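Local coordinates for protein taurine:2-oxoglutarate aminotransferase (PDB 6JIX) that probably catalyses the pyridoxal 5'-phosphate-dependent transfer of an amino group from taurine to 2-oxoglutarate, at residues 229-232 with 233-236; 240-244 with 245-249; 392-395 with 396-399. All coordinates share one frame; numbering follows the deposited sequence.

Contact 1: residues 229-232 with 233-236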
loop_
_atom_site.group_PDB
_atom_site.type_symbol
_atom_site.label_atom_id
_atom_site.label_comp_id
_atom_site.label_asym_id
_atom_site.label_seq_id
_atom_site.Cartn_x
_atom_site.Cartn_y
_atom_site.Cartn_z
ATOM N N LEU A 229 18.732 10.559 -17.249
ATOM C CA LEU A 229 18.863 11.989 -17.040
ATOM C C LEU A 229 18.222 12.742 -18.206
ATOM O O LEU A 229 18.504 12.422 -19.368
ATOM C CB LEU A 229 20.334 12.374 -16.910
ATOM C CG LEU A 229 21.077 11.614 -15.811
ATOM C CD1 LEU A 229 22.573 11.872 -15.894
ATOM C CD2 LEU A 229 20.511 11.968 -14.413
ATOM N N PRO A 230 17.350 13.709 -17.935
ATOM C CA PRO A 230 16.687 14.453 -19.015
ATOM C C PRO A 230 17.636 15.431 -19.675
ATOM O O PRO A 230 18.592 15.904 -19.037
ATOM C CB PRO A 230 15.564 15.199 -18.278
ATOM C CG PRO A 230 16.110 15.381 -16.899
ATOM C CD PRO A 230 16.862 14.108 -16.610
ATOM N N PRO A 231 17.396 15.786 -20.943
ATOM C CA PRO A 231 18.166 16.867 -21.558
ATOM C C PRO A 231 17.948 18.173 -20.811
ATOM O O PRO A 231 16.893 18.401 -20.216
ATOM C CB PRO A 231 17.607 16.938 -22.988
ATOM C CG PRO A 231 16.246 16.256 -22.911
ATOM C CD PRO A 231 16.452 15.171 -21.903
ATOM N N GLU A 232 18.978 19.015 -20.826
ATOM C CA GLU A 232 18.930 20.315 -20.176
ATOM C C GLU A 232 17.677 21.058 -20.584
ATOM O O GLU A 232 17.319 21.069 -21.756
ATOM C CB GLU A 232 20.163 21.131 -20.580
ATOM C CG GLU A 232 20.365 22.393 -19.777
ATOM C CD GLU A 232 20.661 22.095 -18.312
ATOM O OE1 GLU A 232 20.445 23.005 -17.474
ATOM O OE2 GLU A 232 21.108 20.954 -18.003
ATOM N N GLY A 233 16.990 21.654 -19.611
ATOM C CA GLY A 233 15.847 22.506 -19.892
ATOM C C GLY A 233 14.509 21.812 -20.088
ATOM O O GLY A 233 13.479 22.504 -20.130
ATOM N N TYR A 234 14.490 20.482 -20.233
ATOM C CA TYR A 234 13.246 19.744 -20.476
ATOM C C TYR A 234 12.273 19.833 -19.297
ATOM O O TYR A 234 11.102 20.175 -19.481
ATOM C CB TYR A 234 13.576 18.290 -20.788
ATOM C CG TYR A 234 12.400 17.408 -21.134
ATOM C CD1 TYR A 234 11.660 17.602 -22.309
ATOM C CD2 TYR A 234 12.045 16.351 -20.305
ATOM C CE1 TYR A 234 10.596 16.766 -22.632
ATOM C CE2 TYR A 234 10.987 15.511 -20.628
ATOM C CZ TYR A 234 10.271 15.720 -21.782
ATOM O OH TYR A 234 9.228 14.878 -22.071
ATOM N N MET A 235 12.733 19.520 -18.079
ATOM C CA MET A 235 11.833 19.562 -16.927
ATOM C C MET A 235 11.276 20.962 -16.723
ATOM O O MET A 235 10.115 21.125 -16.324
ATOM C CB MET A 235 12.545 19.105 -15.650
ATOM C CG MET A 235 12.907 17.642 -15.578
ATOM S SD MET A 235 11.605 16.539 -16.128
ATOM C CE MET A 235 10.669 16.186 -14.637
ATOM N N GLU A 236 12.088 21.988 -16.977
ATOM C CA GLU A 236 11.600 23.354 -16.820
ATOM C C GLU A 236 10.526 23.667 -17.846
ATOM O O GLU A 236 9.542 24.351 -17.537
ATOM C CB GLU A 236 12.755 24.348 -16.951
ATOM C CG GLU A 236 13.659 24.421 -15.725
ATOM C CD GLU A 236 14.739 23.354 -15.718
ATOM O OE1 GLU A 236 14.781 22.528 -16.659
ATOM O OE2 GLU A 236 15.544 23.346 -14.758
HETATM O O HOH W 1 15.447 18.719 -17.614
#
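Pro230 lays its ring against the base of Met235, CG to CG at 4.1 Å, while its CB approaches the ring of Tyr234 obliquely, 4.2 Å from CD2. The motif is a type II beta turn, Pro231 to Tyr234, that runs straight into helix 234-245, the helix of a beta-alpha-beta unit between strands 213-219 and 248-252. Gly233 holds the third turn position with positive phi (84°) and is also the N-cap residue, where a glycine has no side chain to offer as a cap. The turn is closed by Tyr234 N donating to Pro231 O (3.2 Å, 164° at the hydrogen), with the nitrogen tilted out of the carbonyl plane. On the same two residues the side chains run alongside each other in one direction, Pro231 CG lying 4.0 Å from Tyr234 CB. Beyond that point the phenol diverges: with CG opposite the backbone nitrogen (chi1 -177°), the outer end of the ring leads away from the turn, and the side chain packs on Thr194, Tyr197 and Leu198 of helix 190-208. Met235, bent at chi2 and chi3, presents its CG to the proline and also touches Met218 of strand 213-219. Glu232 faces outward, and Glu232 OE1 comes within 5.6 Å of Glu236 OE2; the like charges are not in contact. The turn backbone is tied to its surroundings through Glu232, whose N donates to Asp190 OD2 and whose O pairs with Thr194 OG1. A water completes the helix start: it donates to Pro231 O, giving that carbonyl a second partner, and accepts from Met235 N at 2.9 Å.

Contact 2: residues 240-244 with 245-249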
loop_
_atom_site.group_PDB
_atom_site.type_symbol
_atom_site.label_atom_id
_atom_site.label_comp_id
_atom_site.label_asym_id
_atom_site.label_seq_id
_atom_site.Cartn_x
_atom_site.Cartn_y
_atom_site.Cartn_z
ATOM N N ALA A 240 6.602 24.708 -17.528
ATOM C CA ALA A 240 6.038 25.854 -18.232
ATOM C C ALA A 240 4.726 25.487 -18.918
ATOM O O ALA A 240 3.744 26.239 -18.843
ATOM C CB ALA A 240 7.054 26.392 -19.241
ATOM N N LEU A 241 4.690 24.335 -19.603
ATOM C CA LEU A 241 3.445 23.919 -20.250
ATOM C C LEU A 241 2.330 23.742 -19.228
ATOM O O LEU A 241 1.189 24.146 -19.474
ATOM C CB LEU A 241 3.639 22.633 -21.055
ATOM C CG LEU A 241 4.672 22.601 -22.171
ATOM C CD1 LEU A 241 4.838 21.166 -22.652
ATOM C CD2 LEU A 241 4.271 23.551 -23.314
ATOM N N CYS A 242 2.635 23.125 -18.079
ATOM C CA CYS A 242 1.620 22.984 -17.041
ATOM C C CYS A 242 1.096 24.347 -16.622
ATOM O O CYS A 242 -0.118 24.555 -16.519
ATOM C CB CYS A 242 2.187 22.244 -15.829
ATOM S SG CYS A 242 2.673 20.539 -16.143
ATOM N N ASP A 243 2.009 25.293 -16.392
ATOM C CA ASP A 243 1.617 26.642 -16.011
ATOM C C ASP A 243 0.737 27.273 -17.084
ATOM O O ASP A 243 -0.303 27.872 -16.786
ATOM C CB ASP A 243 2.866 27.490 -15.776
ATOM C CG ASP A 243 3.623 27.106 -14.512
ATOM O OD1 ASP A 243 3.109 26.334 -13.669
ATOM O OD2 ASP A 243 4.757 27.600 -14.357
ATOM N N LYS A 244 1.153 27.154 -18.347
ATOM C CA LYS A 244 0.381 27.713 -19.453
ATOM C C LYS A 244 -1.046 27.177 -19.465
ATOM O O LYS A 244 -1.995 27.930 -19.699
ATOM C CB LYS A 244 1.080 27.401 -20.775
ATOM C CG LYS A 244 0.484 28.075 -21.984
ATOM C CD LYS A 244 1.316 27.778 -23.231
ATOM C CE LYS A 244 0.543 28.069 -24.510
ATOM N NZ LYS A 244 1.447 28.545 -25.603
ATOM N N TYR A 245 -1.219 25.884 -19.197
ATOM C CA TYR A 245 -2.479 25.191 -19.435
ATOM C C TYR A 245 -3.302 24.932 -18.179
ATOM O O TYR A 245 -4.433 24.456 -18.292
ATOM C CB TYR A 245 -2.194 23.873 -20.157
ATOM C CG TYR A 245 -1.736 24.114 -21.578
ATOM C CD1 TYR A 245 -2.505 24.867 -22.453
ATOM C CD2 TYR A 245 -0.535 23.608 -22.043
ATOM C CE1 TYR A 245 -2.103 25.092 -23.746
ATOM C CE2 TYR A 245 -0.123 23.830 -23.346
ATOM C CZ TYR A 245 -0.910 24.584 -24.192
ATOM O OH TYR A 245 -0.510 24.831 -25.496
ATOM N N GLY A 246 -2.789 25.263 -16.997
ATOM C CA GLY A 246 -3.499 24.977 -15.772
ATOM C C GLY A 246 -3.437 23.531 -15.338
ATOM O O GLY A 246 -4.321 23.076 -14.609
ATOM N N ILE A 247 -2.442 22.787 -15.804
ATOM C CA ILE A 247 -2.233 21.385 -15.475
ATOM C C ILE A 247 -1.310 21.308 -14.267
ATOM O O ILE A 247 -0.269 21.982 -14.230
ATOM C CB ILE A 247 -1.610 20.656 -16.678
ATOM C CG1 ILE A 247 -2.564 20.615 -17.872
ATOM C CG2 ILE A 247 -1.072 19.297 -16.281
ATOM C CD1 ILE A 247 -1.829 20.489 -19.217
ATOM N N LEU A 248 -1.654 20.464 -13.293
ATOM C CA LEU A 248 -0.752 20.249 -12.170
ATOM C C LEU A 248 0.417 19.380 -12.606
ATOM O O LEU A 248 0.257 18.436 -13.388
ATOM C CB LEU A 248 -1.479 19.587 -10.994
ATOM C CG LEU A 248 -2.728 20.304 -10.477
ATOM C CD1 LEU A 248 -3.435 19.467 -9.446
ATOM C CD2 LEU A 248 -2.346 21.632 -9.898
ATOM N N MET A 249 1.599 19.700 -12.103
ATOM C CA MET A 249 2.778 18.880 -12.327
ATOM C C MET A 249 3.019 18.042 -11.086
ATOM O O MET A 249 3.051 18.572 -9.970
ATOM C CB MET A 249 4.003 19.730 -12.625
ATOM C CG MET A 249 5.216 18.942 -12.989
ATOM S SD MET A 249 6.599 20.067 -13.298
ATOM C CE MET A 249 7.725 18.981 -14.174
#
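Cys242 meets the returning chain with its sulfur: SG lies 3.8 Å from Met249 CB and 3.9 Å from Ile247 CG2, packing the helix end against the start of the strand. On another flank Lys244 stretches its aliphatic chain over one face of Tyr245, CG standing 4.2 Å above the ring centre and 6° off its normal, a CH-pi contact. The lysine chain is extended from chi1 (-172°) through chi3, which lays it alongside the tyrosine in the same direction, and CE comes 3.5 Å from the Tyr245 OH. That hydroxyl is held from outside by Asp202 and Gln206. Behind these side chains is the helix C-terminus: Tyr245 N bonds Leu241 O, and Ile247 N reaches back to Cys242 O (3.0 Å), a six-to-one bond as in a Schellman motif, though the companion five-to-two bond is not formed; Gly246 turns the chain at positive phi (77°). Gly246 N and Tyr245 N add only weak bonds to the same carbonyl. The link thus joins helix 234-245 to strand 248-252 within a beta-alpha-beta unit, where Cys242 and Ile247 pack on Ile216 of strand 213-219 and Leu241 and Ile247 lean on helix 190-208.

Contact 3: residues 392-395 with 396-399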
loop_
_atom_site.group_PDB
_atom_site.type_symbol
_atom_site.label_atom_id
_atom_site.label_comp_id
_atom_site.label_asym_id
_atom_site.label_seq_id
_atom_site.Cartn_x
_atom_site.Cartn_y
_atom_site.Cartn_z
ATOM N N ASN A 392 14.276 -13.310 -23.271
ATOM C CA ASN A 392 15.597 -13.896 -23.040
ATOM C C ASN A 392 16.682 -12.818 -23.038
ATOM O O ASN A 392 17.662 -12.882 -23.787
ATOM C CB ASN A 392 15.891 -14.980 -24.074
ATOM C CG ASN A 392 14.691 -15.862 -24.326
ATOM O OD1 ASN A 392 14.156 -16.478 -23.402
ATOM N ND2 ASN A 392 14.240 -15.904 -25.571
ATOM N N SER A 393 16.465 -11.790 -22.221
ATOM C CA SER A 393 17.498 -10.795 -21.973
ATOM C C SER A 393 18.722 -11.446 -21.331
ATOM O O SER A 393 18.599 -12.211 -20.372
ATOM C CB SER A 393 16.944 -9.698 -21.068
ATOM O OG SER A 393 17.986 -8.976 -20.445
ATOM N N VAL A 394 19.911 -11.138 -21.862
ATOM C CA VAL A 394 21.154 -11.608 -21.254
ATOM C C VAL A 394 21.570 -10.786 -20.049
ATOM O O VAL A 394 22.571 -11.117 -19.404
ATOM C CB VAL A 394 22.351 -11.565 -22.223
ATOM C CG1 VAL A 394 22.127 -12.496 -23.378
ATOM C CG2 VAL A 394 22.588 -10.136 -22.708
ATOM N N MET A 395 20.860 -9.708 -19.739
ATOM C CA MET A 395 21.302 -8.857 -18.644
ATOM C C MET A 395 21.325 -9.582 -17.300
ATOM O O MET A 395 22.240 -9.308 -16.505
ATOM C CB MET A 395 20.434 -7.590 -18.609
ATOM C CG MET A 395 20.482 -6.813 -19.922
ATOM S SD MET A 395 22.051 -5.956 -20.244
ATOM C CE MET A 395 22.392 -5.232 -18.650
ATOM N N PRO A 396 20.408 -10.505 -16.987
ATOM C CA PRO A 396 20.536 -11.224 -15.706
ATOM C C PRO A 396 21.841 -12.001 -15.584
ATOM O O PRO A 396 22.400 -12.096 -14.485
ATOM C CB PRO A 396 19.300 -12.138 -15.693
ATOM C CG PRO A 396 18.305 -11.419 -16.527
ATOM C CD PRO A 396 19.093 -10.735 -17.615
ATOM N N GLN A 397 22.334 -12.572 -16.682
ATOM C CA GLN A 397 23.660 -13.184 -16.701
ATOM C C GLN A 397 24.721 -12.237 -16.144
ATOM O O GLN A 397 25.537 -12.622 -15.299
ATOM C CB GLN A 397 24.005 -13.553 -18.140
ATOM C CG GLN A 397 24.619 -14.895 -18.369
ATOM C CD GLN A 397 24.745 -15.181 -19.854
ATOM O OE1 GLN A 397 23.772 -15.062 -20.610
ATOM N NE2 GLN A 397 25.963 -15.504 -20.293
ATOM N N ILE A 398 24.730 -10.991 -16.636
ATOM C CA ILE A 398 25.676 -9.976 -16.168
ATOM C C ILE A 398 25.437 -9.652 -14.700
ATOM O O ILE A 398 26.383 -9.508 -13.911
ATOM C CB ILE A 398 25.549 -8.704 -17.020
ATOM C CG1 ILE A 398 25.615 -9.026 -18.511
ATOM C CG2 ILE A 398 26.580 -7.676 -16.582
ATOM C CD1 ILE A 398 25.367 -7.818 -19.378
ATOM N N MET A 399 24.166 -9.507 -14.320
ATOM C CA MET A 399 23.821 -9.226 -12.935
ATOM C C MET A 399 24.293 -10.348 -12.022
ATOM O O MET A 399 24.659 -10.096 -10.869
ATOM C CB MET A 399 22.311 -9.018 -12.816
ATOM C CG MET A 399 21.864 -7.594 -12.465
ATOM S SD MET A 399 22.688 -6.257 -13.345
ATOM C CE MET A 399 21.591 -6.048 -14.760
#
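Met395 curls into a hook over Ile398 and Met399 on the first turn of helix 395-404. Its chain bends at chi2 (-72°) and again at chi3 (-44°), which carries the sulfur alongside Ile398, SD to CD1 3.9 Å, and leaves the methyl between two neighbours: CE is 4.0 Å from that same Ile398 CD1 and 4.1 Å from Met399 CE. Met395 and Ile398 point the same way, two bumps in one row, whereas Met399 comes obliquely across from one turn further on and folds its end back, CE settling 3.8 Å from Met395 O. That oxygen is the acceptor of the helical bond from Met399 N (2.9 Å), which arrives almost head-on to the carbonyl, with a C=O...N angle of 162°. Upstream, Ser393 shapes the entry. Its OG accepts from Met395 N (3.0 Å), an ST turn that caps the helix start, and Pro396 packs its CD against the serine, 3.5 Å from OG. A proline suits this first turn, where a helix calls for no backbone N-H donor. On the outer surface Gln397 swings its amide over Val394, the OE1 end lying beside CB and CG1 of the valine, and its side chain touches Trp442. The inner ridge faces two layers: Ile398 slots among Val439, Val443 and Leu447 of helix 426-447, while Met395, Ile398 and Met399 all rest on Ile416 of strand 415-418, so the helix start is wedged between that helix and the edge of the three-stranded antiparallel sheet.

In the fold
Contacts 1, 2 and 3 follow in series along the chain. The first two mark the start and the end of helix 234-245: their centres are about 16 Å apart, and they touch where Met249 CE packs on Met235 O at 3.9 Å. Both belong to the beta-alpha-beta unit of the seven-stranded mixed sheet, which in this family forms the core of the cofactor-binding domain, and the side chain of Met235 is about 12 Å from a bound pyridoxal 5'-phosphate. Contact 3 stands apart, its centre about 30 Å from that of contact 1 and about 40 Å from that of contact 2, across the chain's centre from the latter; there Met399 lies near Thr409, which binds glutamate.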